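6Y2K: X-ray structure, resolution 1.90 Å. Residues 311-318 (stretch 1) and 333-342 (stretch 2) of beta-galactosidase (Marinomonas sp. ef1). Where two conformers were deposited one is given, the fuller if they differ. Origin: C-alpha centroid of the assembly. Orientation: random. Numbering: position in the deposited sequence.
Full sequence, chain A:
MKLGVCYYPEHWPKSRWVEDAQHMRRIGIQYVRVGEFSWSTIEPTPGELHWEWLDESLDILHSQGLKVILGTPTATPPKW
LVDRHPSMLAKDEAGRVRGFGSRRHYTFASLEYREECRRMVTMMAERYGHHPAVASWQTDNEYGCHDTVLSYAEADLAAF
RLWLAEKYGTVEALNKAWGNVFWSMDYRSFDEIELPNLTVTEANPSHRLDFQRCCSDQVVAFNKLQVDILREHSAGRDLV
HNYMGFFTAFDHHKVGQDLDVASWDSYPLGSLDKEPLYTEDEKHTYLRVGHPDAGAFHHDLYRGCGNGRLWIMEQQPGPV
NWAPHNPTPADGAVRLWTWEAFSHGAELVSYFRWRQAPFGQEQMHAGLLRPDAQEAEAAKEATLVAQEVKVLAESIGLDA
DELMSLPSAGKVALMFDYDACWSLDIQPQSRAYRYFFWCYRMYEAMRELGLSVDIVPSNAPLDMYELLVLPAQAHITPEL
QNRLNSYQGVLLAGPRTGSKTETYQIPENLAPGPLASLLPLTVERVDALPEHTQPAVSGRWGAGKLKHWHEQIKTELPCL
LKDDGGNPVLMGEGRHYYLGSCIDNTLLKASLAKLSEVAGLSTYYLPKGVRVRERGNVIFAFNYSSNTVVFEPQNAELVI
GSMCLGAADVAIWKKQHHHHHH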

# COMPACT_ATOMS: atom_id res chain seq x y z
N TRP A 311 3.33 -3.85 47.23
CA TRP A 311 4.60 -3.17 47.01
C TRP A 311 5.04 -3.42 45.56
O TRP A 311 4.60 -4.37 44.92
CB TRP A 311 5.72 -3.72 47.90
CG TRP A 311 5.57 -3.57 49.40
CD1 TRP A 311 4.60 -2.89 50.08
CD2 TRP A 311 6.46 -4.09 50.38
NE1 TRP A 311 4.82 -2.98 51.43
CE2 TRP A 311 5.96 -3.71 51.65
CE3 TRP A 311 7.63 -4.86 50.32
CZ2 TRP A 311 6.59 -4.08 52.85
CZ3 TRP A 311 8.26 -5.22 51.52
CH2 TRP A 311 7.74 -4.82 52.76
N ILE A 312 5.93 -2.56 45.07
CA ILE A 312 6.71 -2.86 43.87
C ILE A 312 8.12 -3.11 44.40
O ILE A 312 8.78 -2.18 44.85
CB ILE A 312 6.69 -1.70 42.84
CG1 ILE A 312 5.37 -1.70 42.04
CG2 ILE A 312 7.84 -1.85 41.83
CD1 ILE A 312 4.10 -1.55 42.84
N MET A 313 8.55 -4.37 44.39
CA MET A 313 9.88 -4.74 44.88
C MET A 313 10.98 -4.33 43.92
O MET A 313 12.08 -4.02 44.35
CB MET A 313 9.97 -6.24 45.14
CG MET A 313 11.21 -6.68 45.90
SD MET A 313 11.22 -6.04 47.59
CE MET A 313 10.08 -7.18 48.36
N GLU A 314 10.70 -4.37 42.61
CA GLU A 314 11.68 -4.02 41.58
C GLU A 314 11.04 -3.12 40.52
O GLU A 314 10.16 -3.55 39.78
CB GLU A 314 12.25 -5.28 40.91
CG GLU A 314 12.91 -6.30 41.85
CD GLU A 314 13.41 -7.54 41.14
OE1 GLU A 314 13.46 -7.54 39.89
OE2 GLU A 314 13.77 -8.54 41.82
N GLN A 315 11.49 -1.86 40.46
CA GLN A 315 11.01 -0.90 39.46
C GLN A 315 12.12 -0.56 38.48
O GLN A 315 13.24 -0.20 38.89
CB GLN A 315 10.53 0.38 40.14
CG GLN A 315 9.92 1.42 39.20
CD GLN A 315 8.67 0.91 38.50
OE1 GLN A 315 7.67 0.60 39.15
NE2 GLN A 315 8.72 0.83 37.17
N GLN A 316 11.81 -0.65 37.18
CA GLN A 316 12.76 -0.27 36.13
C GLN A 316 13.25 1.16 36.34
O GLN A 316 12.41 2.04 36.49
CB GLN A 316 12.12 -0.39 34.75
CG GLN A 316 13.10 -0.13 33.61
CD GLN A 316 12.61 -0.57 32.23
OE1 GLN A 316 11.51 -1.11 32.07
NE2 GLN A 316 13.46 -0.35 31.22
N PRO A 317 14.58 1.39 36.37
CA PRO A 317 15.16 2.73 36.53
C PRO A 317 15.85 3.29 35.28
O PRO A 317 16.30 4.44 35.28
CB PRO A 317 16.23 2.47 37.60
CG PRO A 317 16.78 1.14 37.19
CD PRO A 317 15.61 0.36 36.63
N GLY A 318 15.94 2.47 34.23
CA GLY A 318 16.75 2.78 33.06
C GLY A 318 16.68 1.58 32.13
O GLY A 318 15.85 0.69 32.35
N ALA A 333 9.98 9.15 32.91
CA ALA A 333 9.27 7.86 32.97
C ALA A 333 9.40 7.14 34.32
O ALA A 333 8.45 6.50 34.75
CB ALA A 333 9.71 6.93 31.84
N VAL A 334 10.54 7.26 34.99
CA VAL A 334 10.71 6.59 36.29
C VAL A 334 9.78 7.25 37.33
O VAL A 334 9.14 6.56 38.13
CB VAL A 334 12.18 6.58 36.77
CG1 VAL A 334 12.29 5.97 38.17
CG2 VAL A 334 13.06 5.82 35.77
N ARG A 335 9.70 8.59 37.31
CA ARG A 335 8.72 9.33 38.11
C ARG A 335 7.29 8.89 37.79
O ARG A 335 6.49 8.65 38.69
CB ARG A 335 8.87 10.83 37.89
CG ARG A 335 7.70 11.68 38.37
CD ARG A 335 8.10 13.15 38.39
NE ARG A 335 6.98 13.99 38.82
CZ ARG A 335 6.06 14.51 38.01
NH1 ARG A 335 6.06 14.28 36.70
NH2 ARG A 335 5.10 15.27 38.54
N LEU A 336 7.00 8.78 36.49
CA LEU A 336 5.69 8.36 36.00
C LEU A 336 5.29 7.02 36.61
O LEU A 336 4.21 6.89 37.17
CB LEU A 336 5.69 8.27 34.46
CG LEU A 336 4.38 8.23 33.67
CD1 LEU A 336 4.71 8.09 32.20
CD2 LEU A 336 3.43 7.11 34.07
N TRP A 337 6.18 6.03 36.49
CA TRP A 337 5.89 4.67 36.97
C TRP A 337 5.74 4.61 38.48
O TRP A 337 4.94 3.82 38.99
CB TRP A 337 6.99 3.68 36.53
CG TRP A 337 7.19 3.57 35.04
CD1 TRP A 337 6.22 3.61 34.07
CD2 TRP A 337 8.43 3.35 34.36
NE1 TRP A 337 6.78 3.46 32.83
CE2 TRP A 337 8.14 3.29 32.97
CE3 TRP A 337 9.77 3.21 34.78
CZ2 TRP A 337 9.13 3.09 32.00
CZ3 TRP A 337 10.75 3.01 33.82
CH2 TRP A 337 10.43 2.95 32.44
N THR A 338 6.51 5.44 39.19
CA THR A 338 6.46 5.49 40.65
C THR A 338 5.11 6.03 41.13
O THR A 338 4.45 5.38 41.94
CB THR A 338 7.63 6.31 41.22
OG1 THR A 338 8.87 5.81 40.71
CG2 THR A 338 7.68 6.25 42.75
N TRP A 339 4.71 7.21 40.63
CA TRP A 339 3.38 7.76 40.96
C TRP A 339 2.26 6.83 40.54
O TRP A 339 1.26 6.71 41.24
CB TRP A 339 3.16 9.14 40.35
CG TRP A 339 3.70 10.23 41.20
CD1 TRP A 339 4.73 11.06 40.92
CD2 TRP A 339 3.26 10.56 42.52
NE1 TRP A 339 4.95 11.92 41.97
CE2 TRP A 339 4.06 11.63 42.97
CE3 TRP A 339 2.26 10.06 43.36
CZ2 TRP A 339 3.89 12.21 44.23
CZ3 TRP A 339 2.10 10.65 44.62
CH2 TRP A 339 2.90 11.71 45.04
N GLU A 340 2.43 6.18 39.39
CA GLU A 340 1.47 5.18 38.91
C GLU A 340 1.24 4.15 40.00
O GLU A 340 0.09 3.93 40.41
CB GLU A 340 1.99 4.53 37.61
CG GLU A 340 1.18 3.39 37.03
CD GLU A 340 2.04 2.53 36.12
OE1 GLU A 340 2.65 1.57 36.63
OE2 GLU A 340 2.14 2.84 34.91
N ALA A 341 2.31 3.53 40.49
CA ALA A 341 2.19 2.51 41.55
C ALA A 341 1.49 3.07 42.80
O ALA A 341 0.59 2.42 43.36
CB ALA A 341 3.54 1.93 41.91
N PHE A 342 1.86 4.28 43.22
CA PHE A 342 1.21 4.94 44.38
C PHE A 342 -0.29 5.15 44.16
O PHE A 342 -1.07 4.95 45.09
CB PHE A 342 1.86 6.29 44.71
CG PHE A 342 3.28 6.19 45.24
CD1 PHE A 342 3.77 5.05 45.88
CD2 PHE A 342 4.11 7.29 45.13
CE1 PHE A 342 5.07 5.00 46.35
CE2 PHE A 342 5.40 7.26 45.63
CZ PHE A 342 5.89 6.12 46.23
O HOH W 1 5.09 1.04 38.75
O HOH W 2 5.75 0.43 36.14

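Residues 333-342 form one helix, with backbone i to i+4 hydrogen bonds from Trp-337 N to Ala-333 O (2.9 Å) through Phe-342 N to Thr-338 O (3.1 Å). In stretch 1, a strand that begins earlier in the chain runs into Ile-312, the chain turns a corner at Met-313, and a strand follows through Gln-315 before the loop. The two segments run in opposite senses, because the nearest CA pairs are Ile-312 with Ala-341 (CA to CA 7.4 Å), Gln-315 with Thr-338 (CA to CA 7.9 Å) and Pro-317 with Val-334 (CA to CA 5.9 Å). The approach is therefore tightest at the loop end, and the summed buried area is a modest 322 Å².

The helix presents Val-334, Trp-337 and Ala-341, whose CA-to-CB bonds all point toward stretch 1; their spacing of three and four residues keeps them on one side of the helix. At one end, Ile-312 (chi1 m, chi2 p) places CD1 3.6 Å from Ala-341 CB, an apolar contact between two methyl groups. At the other, Val-334 CG2 lies 3.6 Å from Pro-317 O and 3.9 Å from Gln-316 O, so the valine methyl meets backbone carbonyls, while the Pro-317 CA-to-CB bond points away from the helix.

Trp-337 has the largest covered area of the helix residues, 80 Å². Gln-316 O approaches the Trp-337 ring at its edge, near its plane, 3.3 Å from Trp-337 CZ3; this geometry directs the carbonyl oxygen at the polarised C-H rim. That oxygen has no hydrogen-bonding partner in the model. Gln-316 CB adds a van der Waals contact to Trp-337 CZ3 at 3.8 Å, and the rest of its side chain extends to a hydrogen bond from Gln-316 NE2 to Gly-318 O (2.8 Å, N-H...O angle 159°), which braces the loop. Gln-315 NE2 reaches Trp-337 CB at 3.4 Å and lies oblique to the ring.

No direct hydrogen bond crosses between the stretches; water carries the polar linkage. Water 1 lies 2.6 Å from Gln-315 OE1 and 2.8 Å from Trp-337 O, positioned to donate to both, although it has more acceptors in reach than protons once atoms elsewhere are counted. Water 2 accepts from Gln-315 NE2 at 3.2 Å and donates a weak hydrogen bond to Glu-340 OE1 at 3.3 Å. Both ends of the Gln-315 amide thus face water. Within the helix, Thr-338 OG1 donates to Val-334 O (2.7 Å), which also accepts from Thr-338 N (3.0 Å), turning this hydroxyl back onto its own backbone.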